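Local coordinates for uncharacterized protein (PDB 4R1D) that probably hydrolyses lipids as a calcium-binding alpha/beta-hydrolase lipase of the H2 type VI secretion system, and is bound by the protein Tli4, at residues A47-I52 against K249-T254; D224-T229 against H269-V274; H255-L260 against V281-G286; T285-I290 against T499-S504. All blocks are in the same frame, centred on the assembly; numbering follows the deposited sequence. Where two conformers were deposited one is given.

Interaction 1: A47-I52 against K249-T254; sequences APLPVI and KVILVT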
loop_
_atom_site.group_PDB
_atom_site.type_symbol
_atom_site.label_atom_id
_atom_site.label_comp_id
_atom_site.label_asym_id
_atom_site.label_seq_id
_atom_site.Cartn_x
_atom_site.Cartn_y
_atom_site.Cartn_z
ATOM N N ALA A 47 -8.419 26.216 22.532
ATOM C CA ALA A 47 -9.412 25.844 21.535
ATOM C C ALA A 47 -8.709 25.046 20.447
ATOM O O ALA A 47 -8.367 25.588 19.391
ATOM C CB ALA A 47 -10.069 27.076 20.953
ATOM N N PRO A 48 -8.457 23.755 20.713
ATOM C CA PRO A 48 -7.701 22.938 19.763
ATOM C C PRO A 48 -8.481 22.701 18.485
ATOM O O PRO A 48 -9.699 22.520 18.528
ATOM C CB PRO A 48 -7.490 21.622 20.519
ATOM C CG PRO A 48 -8.585 21.591 21.531
ATOM C CD PRO A 48 -8.809 23.008 21.931
ATOM N N LEU A 49 -7.774 22.712 17.357
ATOM C CA LEU A 49 -8.379 22.472 16.055
ATOM C C LEU A 49 -7.437 21.541 15.298
ATOM O O LEU A 49 -6.500 21.998 14.641
ATOM C CB LEU A 49 -8.554 23.796 15.294
ATOM C CG LEU A 49 -9.400 23.770 14.020
ATOM C CD1 LEU A 49 -10.656 22.988 14.270
ATOM C CD2 LEU A 49 -9.745 25.187 13.534
ATOM N N PRO A 50 -7.658 20.222 15.407
ATOM C CA PRO A 50 -6.694 19.311 14.784
ATOM C C PRO A 50 -6.718 19.361 13.261
ATOM O O PRO A 50 -7.782 19.406 12.662
ATOM C CB PRO A 50 -7.147 17.921 15.273
ATOM C CG PRO A 50 -7.927 18.185 16.504
ATOM C CD PRO A 50 -8.647 19.498 16.219
ATOM N N VAL A 51 -5.530 19.355 12.670
ATOM C CA VAL A 51 -5.363 19.218 11.232
ATOM C C VAL A 51 -4.905 17.786 10.971
ATOM O O VAL A 51 -3.848 17.392 11.439
ATOM C CB VAL A 51 -4.328 20.217 10.708
ATOM C CG1 VAL A 51 -4.046 19.986 9.226
ATOM C CG2 VAL A 51 -4.835 21.655 10.944
ATOM N N ILE A 52 -5.700 17.018 10.225
ATOM C CA ILE A 52 -5.393 15.618 9.968
ATOM C C ILE A 52 -4.812 15.488 8.567
ATOM O O ILE A 52 -5.498 15.750 7.582
ATOM C CB ILE A 52 -6.665 14.740 10.019
ATOM C CG1 ILE A 52 -7.513 15.067 11.254
ATOM C CG2 ILE A 52 -6.285 13.245 9.977
ATOM C CD1 ILE A 52 -6.812 14.833 12.586
ATOM N N LYS A 249 -14.135 19.864 16.075
ATOM C CA LYS A 249 -14.096 19.610 14.630
ATOM C C LYS A 249 -12.640 19.472 14.179
ATOM O O LYS A 249 -11.732 19.927 14.859
ATOM C CB LYS A 249 -14.744 20.764 13.859
ATOM C CG LYS A 249 -16.236 20.986 14.139
ATOM C CD LYS A 249 -17.088 19.894 13.539
ATOM C CE LYS A 249 -18.579 20.152 13.758
ATOM N NZ LYS A 249 -19.127 21.129 12.783
ATOM N N VAL A 250 -12.413 18.859 13.024
ATOM C CA VAL A 250 -11.052 18.760 12.492
ATOM C C VAL A 250 -11.043 19.216 11.032
ATOM O O VAL A 250 -12.087 19.299 10.391
ATOM C CB VAL A 250 -10.503 17.313 12.550
ATOM C CG1 VAL A 250 -10.543 16.769 13.980
ATOM C CG2 VAL A 250 -11.300 16.414 11.616
ATOM N N ILE A 251 -9.865 19.511 10.506
ATOM C CA ILE A 251 -9.724 19.874 9.094
ATOM C C ILE A 251 -8.841 18.834 8.433
ATOM O O ILE A 251 -7.768 18.532 8.938
ATOM C CB ILE A 251 -9.070 21.253 8.948
ATOM C CG1 ILE A 251 -9.947 22.320 9.600
ATOM C CG2 ILE A 251 -8.808 21.582 7.473
ATOM C CD1 ILE A 251 -9.233 23.647 9.802
ATOM N N LEU A 252 -9.289 18.275 7.314
ATOM C CA LEU A 252 -8.481 17.290 6.588
ATOM C C LEU A 252 -7.578 17.994 5.577
ATOM O O LEU A 252 -8.006 18.941 4.916
ATOM C CB LEU A 252 -9.378 16.291 5.833
ATOM C CG LEU A 252 -10.413 15.520 6.650
ATOM C CD1 LEU A 252 -11.112 14.462 5.802
ATOM C CD2 LEU A 252 -9.749 14.865 7.865
ATOM N N VAL A 253 -6.334 17.541 5.471
ATOM C CA VAL A 253 -5.425 18.007 4.420
ATOM C C VAL A 253 -4.892 16.741 3.773
ATOM O O VAL A 253 -4.273 15.900 4.442
ATOM C CB VAL A 253 -4.278 18.867 4.992
ATOM C CG1 VAL A 253 -3.296 19.230 3.901
ATOM C CG2 VAL A 253 -4.846 20.126 5.672
ATOM N N THR A 254 -5.180 16.563 2.487
ATOM C CA THR A 254 -4.887 15.295 1.837
ATOM C C THR A 254 -3.895 15.433 0.699
ATOM O O THR A 254 -3.820 16.469 0.036
ATOM C CB THR A 254 -6.170 14.630 1.278
ATOM O OG1 THR A 254 -6.564 15.277 0.065
ATOM C CG2 THR A 254 -7.309 14.727 2.293
HETATM O O HOH W 1 -11.907 21.584 17.418
#
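V51 holds CG1 anti to its backbone N (chi1 174°) and V253 holds CG2 anti to its carbonyl carbon, and these two methyl groups meet at 3.6 Å. On the other face of the sheet I52 has CG1 beside its backbone N (chi1 -47°), which brings it back to V250 CB at 4.0 Å, while I52 CB packs against L252 CD2. P50 lays its ring across V250 at about a right angle, with P50 CB 3.8 Å from V250 CG1. Between these two layers of side chains the parallel strands share a ladder. P50 O accepts from I251 N at 3.0 Å, I52 N gives to I251 O at 2.9 Å, and I52 O accepts from V253 N at 2.9 Å. Proline suits position 50: only its carbonyl is used in this ladder, and, with no N-H to offer K249 O, it sets CD against that oxygen. A water donates to P48 O and accepts from K249 N. Helix 215-238 lies on P50 and I52, helix 542-556 on L49 and I251. Ladder groups thus pair with each other, V51 bonds to strand 201-206, and branched apolar side chains suit both faces of this alpha/beta-hydrolase sheet.

Interaction 2: D224-T229 against H269-V274; sequences DYIENT and HGYERV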
loop_
_atom_site.group_PDB
_atom_site.type_symbol
_atom_site.label_atom_id
_atom_site.label_comp_id
_atom_site.label_asym_id
_atom_site.label_seq_id
_atom_site.Cartn_x
_atom_site.Cartn_y
_atom_site.Cartn_z
ATOM N N ASP A 224 -11.551 5.986 12.822
ATOM C CA ASP A 224 -11.153 5.422 14.112
ATOM C C ASP A 224 -9.957 6.169 14.708
ATOM O O ASP A 224 -9.902 6.406 15.918
ATOM C CB ASP A 224 -10.850 3.924 14.003
ATOM C CG ASP A 224 -12.090 3.088 13.712
ATOM O OD1 ASP A 224 -13.230 3.590 13.864
ATOM O OD2 ASP A 224 -11.922 1.911 13.331
ATOM N N TYR A 225 -9.006 6.541 13.848
ATOM C CA TYR A 225 -7.815 7.253 14.278
ATOM C C TYR A 225 -8.213 8.581 14.911
ATOM O O TYR A 225 -7.757 8.919 16.004
ATOM C CB TYR A 225 -6.873 7.483 13.081
ATOM C CG TYR A 225 -5.683 8.355 13.377
ATOM C CD1 TYR A 225 -4.760 7.998 14.347
ATOM C CD2 TYR A 225 -5.472 9.537 12.673
ATOM C CE1 TYR A 225 -3.665 8.789 14.614
ATOM C CE2 TYR A 225 -4.381 10.331 12.930
ATOM C CZ TYR A 225 -3.483 9.965 13.897
ATOM O OH TYR A 225 -2.385 10.746 14.154
ATOM N N ILE A 226 -9.075 9.332 14.234
ATOM C CA ILE A 226 -9.509 10.622 14.769
ATOM C C ILE A 226 -10.280 10.441 16.082
ATOM O O ILE A 226 -9.990 11.102 17.070
ATOM C CB ILE A 226 -10.387 11.386 13.759
ATOM C CG1 ILE A 226 -9.591 11.719 12.495
ATOM C CG2 ILE A 226 -10.954 12.658 14.376
ATOM C CD1 ILE A 226 -10.477 12.090 11.321
ATOM N N GLU A 227 -11.253 9.536 16.087
ATOM C CA GLU A 227 -12.150 9.386 17.235
ATOM C C GLU A 227 -11.490 8.713 18.438
ATOM O O GLU A 227 -11.846 8.993 19.590
ATOM C CB GLU A 227 -13.420 8.620 16.837
ATOM C CG GLU A 227 -14.250 9.292 15.739
ATOM C CD GLU A 227 -14.823 10.637 16.163
ATOM O OE1 GLU A 227 -15.261 10.754 17.329
ATOM O OE2 GLU A 227 -14.838 11.579 15.334
ATOM N N ASN A 228 -10.532 7.831 18.177
ATOM C CA ASN A 228 -9.959 7.012 19.239
ATOM C C ASN A 228 -8.523 7.359 19.624
ATOM O O ASN A 228 -8.050 6.943 20.679
ATOM C CB ASN A 228 -10.096 5.520 18.912
ATOM C CG ASN A 228 -11.536 5.098 18.690
ATOM O OD1 ASN A 228 -12.466 5.660 19.274
ATOM N ND2 ASN A 228 -11.728 4.105 17.834
ATOM N N THR A 229 -7.824 8.117 18.782
ATOM C CA THR A 229 -6.469 8.552 19.133
ATOM C C THR A 229 -6.359 10.064 19.251
ATOM O O THR A 229 -5.949 10.598 20.288
ATOM C CB THR A 229 -5.401 8.070 18.113
ATOM O OG1 THR A 229 -5.301 6.641 18.150
ATOM C CG2 THR A 229 -4.042 8.684 18.444
ATOM N N HIS A 269 -20.416 8.513 4.474
ATOM C CA HIS A 269 -20.867 8.315 5.843
ATOM C C HIS A 269 -21.238 9.668 6.417
ATOM O O HIS A 269 -20.880 10.693 5.856
ATOM C CB HIS A 269 -19.765 7.694 6.701
ATOM C CG HIS A 269 -19.220 6.416 6.149
ATOM N ND1 HIS A 269 -18.083 6.367 5.369
ATOM C CD2 HIS A 269 -19.658 5.140 6.258
ATOM C CE1 HIS A 269 -17.842 5.113 5.027
ATOM N NE2 HIS A 269 -18.782 4.348 5.554
ATOM N N GLY A 270 -21.959 9.666 7.533
ATOM C CA GLY A 270 -22.242 10.900 8.234
ATOM C C GLY A 270 -21.049 11.211 9.107
ATOM O O GLY A 270 -20.844 10.576 10.142
ATOM N N TYR A 271 -20.227 12.158 8.683
ATOM C CA TYR A 271 -19.061 12.502 9.483
ATOM C C TYR A 271 -18.882 14.002 9.514
ATOM O O TYR A 271 -17.984 14.557 8.877
ATOM C CB TYR A 271 -17.806 11.798 8.970
ATOM C CG TYR A 271 -16.721 11.711 10.005
ATOM C CD1 TYR A 271 -16.943 11.060 11.218
ATOM C CD2 TYR A 271 -15.481 12.289 9.789
ATOM C CE1 TYR A 271 -15.957 10.988 12.174
ATOM C CE2 TYR A 271 -14.485 12.215 10.737
ATOM C CZ TYR A 271 -14.730 11.563 11.927
ATOM O OH TYR A 271 -13.743 11.492 12.874
ATOM N N GLU A 272 -19.761 14.642 10.275
ATOM C CA GLU A 272 -19.793 16.085 10.434
ATOM C C GLU A 272 -18.598 16.586 11.239
ATOM O O GLU A 272 -18.370 17.783 11.344
ATOM C CB GLU A 272 -21.097 16.488 11.134
ATOM C CG GLU A 272 -22.371 16.075 10.390
ATOM C CD GLU A 272 -22.614 14.567 10.362
ATOM O OE1 GLU A 272 -22.134 13.843 11.266
ATOM O OE2 GLU A 272 -23.304 14.106 9.423
ATOM N N ARG A 273 -17.848 15.652 11.826
ATOM C CA ARG A 273 -16.624 15.986 12.557
ATOM C C ARG A 273 -15.676 16.820 11.690
ATOM O O ARG A 273 -14.896 17.632 12.194
ATOM C CB ARG A 273 -15.913 14.702 13.004
ATOM C CG ARG A 273 -14.630 14.926 13.758
ATOM C CD ARG A 273 -14.927 15.396 15.174
ATOM N NE ARG A 273 -15.346 14.303 16.053
ATOM C CZ ARG A 273 -15.881 14.504 17.251
ATOM N NH1 ARG A 273 -16.072 15.749 17.671
ATOM N NH2 ARG A 273 -16.219 13.479 18.026
ATOM N N VAL A 274 -15.736 16.606 10.381
ATOM C CA VAL A 274 -14.849 17.314 9.458
ATOM C C VAL A 274 -15.430 18.670 9.065
ATOM O O VAL A 274 -16.527 18.761 8.506
ATOM C CB VAL A 274 -14.495 16.452 8.209
ATOM C CG1 VAL A 274 -13.744 17.281 7.169
ATOM C CG2 VAL A 274 -13.674 15.216 8.629
#
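E227 and R273 form a salt bridge, reaching toward each other tip to tip. The arginine grips side-on: R273 NE gives to E227 OE2 at 2.9 Å, and R273 NH2 gives to E227 OE1 at 3.0 Å. Both carboxylate oxygens use their syn lone pairs, and the carboxylate and guanidinium planes lie only 17° apart, so both bonds can be nearly straight. The arginine chain bends at chi2 (75°) and chi3, the latter bringing NE round to the acid. R273 NH1 serves other partners, the carbonyls of M245 and M248.

A hydrogen bond from an uncharged donor reaches the same acid. Y271 OH donates to E227 OE2 at 2.7 Å, on the anti lone pair of OE2, with the ring turned 86° from the carboxylate plane. OE2 is therefore held by two donors, which probably favours the charged form of the glutamate and fixes its rotation.

Packing completes the interface. I226 CG2 lies against the hydroxyl, 3.4 Å from Y271 OH, and the apolar pair is I226 CD1, at the edge of the tyrosine ring, with Y271 CE2 at 4.1 Å. Isoleucine suits this buried helix face, whereas the long glutamate can reach beyond it. R273 CB rests over one face of the Y271 ring, toward its rim, so the two donors are packed together within their own segment.

A type I turn from Y271 to V274 carries both donors. It closes the loop that leads from helix 258-267 into strand 274-280, and through this contact the strand's entrance is tied to helix 215-238, while Y271 also touches L265 of helix 258-267.

Interaction 3: H255-L260 against V281-G286; sequences HSMGGL and VQPATG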
loop_
_atom_site.group_PDB
_atom_site.type_symbol
_atom_site.label_atom_id
_atom_site.label_comp_id
_atom_site.label_asym_id
_atom_site.label_seq_id
_atom_site.Cartn_x
_atom_site.Cartn_y
_atom_site.Cartn_z
ATOM N N HIS A 255 -3.145 14.364 0.470
ATOM C CA HIS A 255 -2.281 14.269 -0.709
ATOM C C HIS A 255 -2.741 13.124 -1.605
ATOM O O HIS A 255 -2.988 12.010 -1.135
ATOM C CB HIS A 255 -0.840 14.033 -0.270
ATOM C CG HIS A 255 0.148 13.956 -1.392
ATOM N ND1 HIS A 255 0.428 15.022 -2.224
ATOM C CD2 HIS A 255 0.929 12.939 -1.812
ATOM C CE1 HIS A 255 1.347 14.660 -3.103
ATOM N NE2 HIS A 255 1.675 13.406 -2.868
ATOM N N SER A 256 -2.874 13.396 -2.894
ATOM C CA SER A 256 -3.030 12.298 -3.849
ATOM C C SER A 256 -4.252 11.429 -3.505
ATOM O O SER A 256 -5.337 11.944 -3.231
ATOM C CB SER A 256 -1.738 11.463 -3.849
ATOM O OG SER A 256 -1.767 10.414 -4.812
ATOM N N MET A 257 -4.091 10.105 -3.516
ATOM C CA MET A 257 -5.222 9.211 -3.261
ATOM C C MET A 257 -5.806 9.371 -1.860
ATOM O O MET A 257 -6.908 8.895 -1.575
ATOM C CB MET A 257 -4.834 7.758 -3.509
ATOM C CG MET A 257 -4.880 7.387 -4.977
ATOM S SD MET A 257 -4.532 5.640 -5.212
ATOM C CE MET A 257 -5.137 4.976 -3.643
ATOM N N GLY A 258 -5.070 10.042 -0.983
ATOM C CA GLY A 258 -5.603 10.358 0.331
ATOM C C GLY A 258 -6.885 11.173 0.205
ATOM O O GLY A 258 -7.704 11.213 1.119
ATOM N N GLY A 259 -7.061 11.826 -0.939
ATOM C CA GLY A 259 -8.272 12.583 -1.193
ATOM C C GLY A 259 -9.489 11.696 -1.424
ATOM O O GLY A 259 -10.624 12.088 -1.155
ATOM N N LEU A 260 -9.255 10.509 -1.963
ATOM C CA LEU A 260 -10.344 9.559 -2.138
ATOM C C LEU A 260 -10.745 8.970 -0.778
ATOM O O LEU A 260 -11.938 8.759 -0.502
ATOM C CB LEU A 260 -9.954 8.459 -3.127
ATOM C CG LEU A 260 -9.937 8.848 -4.616
ATOM C CD1 LEU A 260 -8.890 9.879 -4.922
ATOM C CD2 LEU A 260 -9.701 7.595 -5.464
ATOM N N VAL A 281 -3.353 17.440 -5.331
ATOM C CA VAL A 281 -3.143 16.468 -6.407
ATOM C C VAL A 281 -3.980 15.191 -6.347
ATOM O O VAL A 281 -3.456 14.091 -6.560
ATOM C CB VAL A 281 -1.641 16.109 -6.613
ATOM C CG1 VAL A 281 -0.834 17.364 -6.894
ATOM C CG2 VAL A 281 -1.062 15.319 -5.401
ATOM N N GLN A 282 -5.278 15.337 -6.099
ATOM C CA GLN A 282 -6.161 14.182 -6.035
ATOM C C GLN A 282 -6.425 13.658 -7.436
ATOM O O GLN A 282 -6.797 14.422 -8.312
ATOM C CB GLN A 282 -7.506 14.537 -5.399
ATOM C CG GLN A 282 -8.382 13.302 -5.210
ATOM C CD GLN A 282 -9.762 13.588 -4.642
ATOM O OE1 GLN A 282 -9.978 14.564 -3.890
ATOM N NE2 GLN A 282 -10.712 12.731 -4.995
ATOM N N PRO A 283 -6.237 12.357 -7.645
ATOM C CA PRO A 283 -6.706 11.736 -8.890
ATOM C C PRO A 283 -8.193 11.393 -8.707
ATOM O O PRO A 283 -8.563 10.228 -8.487
ATOM C CB PRO A 283 -5.858 10.471 -8.975
ATOM C CG PRO A 283 -5.629 10.082 -7.534
ATOM C CD PRO A 283 -5.544 11.399 -6.764
ATOM N N ALA A 284 -9.031 12.425 -8.800
ATOM C CA ALA A 284 -10.426 12.372 -8.377
ATOM C C ALA A 284 -11.187 11.324 -9.159
ATOM O O ALA A 284 -12.087 10.663 -8.623
ATOM C CB ALA A 284 -11.088 13.759 -8.546
ATOM N N THR A 285 -10.812 11.165 -10.424
ATOM C CA THR A 285 -11.461 10.182 -11.277
ATOM C C THR A 285 -10.455 9.128 -11.738
ATOM O O THR A 285 -10.726 8.361 -12.657
ATOM C CB THR A 285 -12.122 10.851 -12.497
ATOM O OG1 THR A 285 -11.140 11.628 -13.207
ATOM C CG2 THR A 285 -13.278 11.746 -12.053
ATOM N N GLY A 286 -9.287 9.088 -11.097
ATOM C CA GLY A 286 -8.317 8.058 -11.433
ATOM C C GLY A 286 -7.178 8.547 -12.307
ATOM O O GLY A 286 -6.976 9.753 -12.440
#
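L260 bends toward Q282 and P283: CG stands anti to its carbonyl carbon, and CD1 comes within 3.5 Å of Q282 CG and 4.1 Å of P283 CD. In Q282, CG stands anti to the backbone N, and the chain beyond it is extended, carrying the amide to the first turn of the helix, with Q282 CD 3.7 Å from G259 C. Lacking a side chain, G259 leaves room for that amide. The P283 ring covers the turn itself, P283 CD lying 3.5 Å from S256 C. V281 sends CG2 obliquely to the H255 ring.

The backbone is unusual at S256, with phi/psi of 58°/-134°, and its CA-H points at V281 O, 3.3 Å from CA to O with a nearly straight 165° at the hydrogen. S256 holds OG anti to its backbone N, and that hydroxyl is bonded to H535 NE2. A tight type II' turn from H255 to G258, between strand 250-255 and helix 258-267, and the sequence T254-H255-S256-M257-G258 fit the nucleophile elbow of alpha/beta hydrolases: T254 stands where the G-x-S-x-G consensus has its first glycine, G258 is the second, and S256 is the probable nucleophile. The elbow thus meets the 281-286 loop through backbone and carbon atoms, while the serine hydroxyl is directed to H535, as would suit a nucleophile beside its histidine.

Interaction 4: T285-I290 against T499-S504; sequences TGSSTI and TVPTDS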
loop_
_atom_site.group_PDB
_atom_site.type_symbol
_atom_site.label_atom_id
_atom_site.label_comp_id
_atom_site.label_asym_id
_atom_site.label_seq_id
_atom_site.Cartn_x
_atom_site.Cartn_y
_atom_site.Cartn_z
ATOM N N THR A 285 -10.812 11.165 -10.424
ATOM C CA THR A 285 -11.461 10.182 -11.277
ATOM C C THR A 285 -10.455 9.128 -11.738
ATOM O O THR A 285 -10.726 8.361 -12.657
ATOM C CB THR A 285 -12.122 10.851 -12.497
ATOM O OG1 THR A 285 -11.140 11.628 -13.207
ATOM C CG2 THR A 285 -13.278 11.746 -12.053
ATOM N N GLY A 286 -9.287 9.088 -11.097
ATOM C CA GLY A 286 -8.317 8.058 -11.433
ATOM C C GLY A 286 -7.178 8.547 -12.307
ATOM O O GLY A 286 -6.976 9.753 -12.440
ATOM N N SER A 287 -6.425 7.612 -12.886
ATOM C CA SER A 287 -5.226 7.952 -13.655
ATOM C C SER A 287 -4.862 6.863 -14.654
ATOM O O SER A 287 -4.651 5.710 -14.278
ATOM C CB SER A 287 -4.030 8.158 -12.722
ATOM O OG SER A 287 -2.858 8.408 -13.472
ATOM N N SER A 288 -4.752 7.239 -15.925
ATOM C CA SER A 288 -4.311 6.310 -16.961
ATOM C C SER A 288 -2.898 5.747 -16.708
ATOM O O SER A 288 -2.490 4.763 -17.327
ATOM C CB SER A 288 -4.383 6.988 -18.342
ATOM O OG SER A 288 -3.683 8.218 -18.319
ATOM N N THR A 289 -2.131 6.369 -15.815
ATOM C CA THR A 289 -0.801 5.827 -15.549
ATOM C C THR A 289 -0.852 4.382 -15.063
ATOM O O THR A 289 0.085 3.632 -15.297
ATOM C CB THR A 289 0.031 6.674 -14.545
ATOM O OG1 THR A 289 -0.585 6.635 -13.244
ATOM C CG2 THR A 289 0.181 8.112 -15.035
ATOM N N ILE A 290 -1.935 3.978 -14.403
ATOM C CA ILE A 290 -2.006 2.605 -13.884
ATOM C C ILE A 290 -1.911 1.595 -15.019
ATOM O O ILE A 290 -1.346 0.511 -14.858
ATOM C CB ILE A 290 -3.281 2.341 -13.024
ATOM C CG1 ILE A 290 -3.164 0.994 -12.297
ATOM C CG2 ILE A 290 -4.537 2.357 -13.880
ATOM C CD1 ILE A 290 -4.414 0.624 -11.512
ATOM N N THR A 499 1.841 11.881 -12.570
ATOM C CA THR A 499 1.044 10.740 -12.124
ATOM C C THR A 499 -0.453 10.925 -12.348
ATOM O O THR A 499 -1.145 9.967 -12.686
ATOM C CB THR A 499 1.301 10.424 -10.644
ATOM O OG1 THR A 499 2.579 9.802 -10.522
ATOM C CG2 THR A 499 0.229 9.472 -10.106
ATOM N N VAL A 500 -0.940 12.150 -12.162
ATOM C CA VAL A 500 -2.355 12.467 -12.353
ATOM C C VAL A 500 -2.529 13.370 -13.583
ATOM O O VAL A 500 -2.108 14.517 -13.571
ATOM C CB VAL A 500 -2.923 13.179 -11.103
ATOM C CG1 VAL A 500 -4.392 13.605 -11.299
ATOM C CG2 VAL A 500 -2.786 12.261 -9.869
ATOM N N PRO A 501 -3.144 12.844 -14.651
ATOM C CA PRO A 501 -3.395 13.705 -15.820
ATOM C C PRO A 501 -4.330 14.830 -15.425
ATOM O O PRO A 501 -5.171 14.657 -14.553
ATOM C CB PRO A 501 -4.103 12.770 -16.799
ATOM C CG PRO A 501 -3.565 11.406 -16.441
ATOM C CD PRO A 501 -3.446 11.429 -14.929
ATOM N N THR A 502 -4.194 15.979 -16.070
ATOM C CA THR A 502 -5.083 17.090 -15.800
ATOM C C THR A 502 -6.565 16.669 -15.909
ATOM O O THR A 502 -7.411 17.165 -15.167
ATOM C CB THR A 502 -4.743 18.276 -16.738
ATOM O OG1 THR A 502 -3.341 18.567 -16.628
ATOM C CG2 THR A 502 -5.538 19.515 -16.360
ATOM N N ASP A 503 -6.871 15.748 -16.829
ATOM C CA ASP A 503 -8.217 15.180 -16.947
ATOM C C ASP A 503 -8.837 14.940 -15.575
ATOM O O ASP A 503 -9.977 15.305 -15.315
ATOM C CB ASP A 503 -8.170 13.816 -17.658
ATOM C CG ASP A 503 -7.877 13.927 -19.139
ATOM O OD1 ASP A 503 -8.404 14.862 -19.774
ATOM O OD2 ASP A 503 -7.129 13.067 -19.664
ATOM N N SER A 504 -8.059 14.298 -14.712
ATOM C CA SER A 504 -8.509 13.848 -13.393
ATOM C C SER A 504 -8.270 14.942 -12.343
ATOM O O SER A 504 -9.103 15.178 -11.469
ATOM C CB SER A 504 -7.754 12.550 -13.036
ATOM O OG SER A 504 -8.040 12.087 -11.711
HETATM O O HOH W 2 -11.933 13.308 -15.147
#
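S504 OG joins the two segments twice. It donates to G286 O at 2.7 Å, in the carbonyl plane and on a lone pair, and accepts from T285 N at 3.2 Å. OG stands anti to the S504 backbone N (chi1 175°), and a serine suits the place because one small hydroxyl can both give and take. G286, which supplies the accepting carbonyl, has a positive phi of 102°, comfortable for a residue without a side chain.

At the other end S287 OG donates to T499 O. The 2.4 Å between S287 OG and T499 O is so short that the exact length is doubtful. The same hydroxyl accepts from T289 N at 3.2 Å, a capping bond within its own segment; its bond to T499 O links this helix start to the 499-504 segment. A water extends the polar network: it lies 2.7 Å from T285 OG1 and donates to D503 O at 2.8 Å. The D503 carboxylate itself turns to R441 in a salt bridge.

Packing lies around these bonds. T289 CG2 comes to 3.3 Å from T499 O. P501 brings CD to S287 OG and CG to S288 OG, the latter at 3.7 Å; S288 OG is bonded to W440 O. P501 holds the N-cap position of helix 502-505, where its missing N-H costs the helix no bond.

Two helix N-termini thus meet, one with serine capping, the other led by proline: helix N-capping in the loops beyond the C-terminal end of strand 274-280 of an alpha/beta hydrolase.

Interactions 1, 3 and 4 are buried, whereas interaction 2 is partly buried. Interactions 1 and 2 meet directly: V250 N lies 2.9 Å from R273 O, probably a hydrogen bond, so the sheet ladder continues toward the turn that bears the salt bridge. Strand 250-255 then leads into the elbow of interaction 3, where T254 OG1 packs on G259 CA. Interactions 3 and 4 share T285 and G286, and V500 CG2 touches P283 CB. Chemistry changes along this path: backbone ladder and branched hydrocarbons in the sheet, charge on its helical flank, carbon packing at the elbow, and serine hydroxyls gripping carbonyls in the loops beyond.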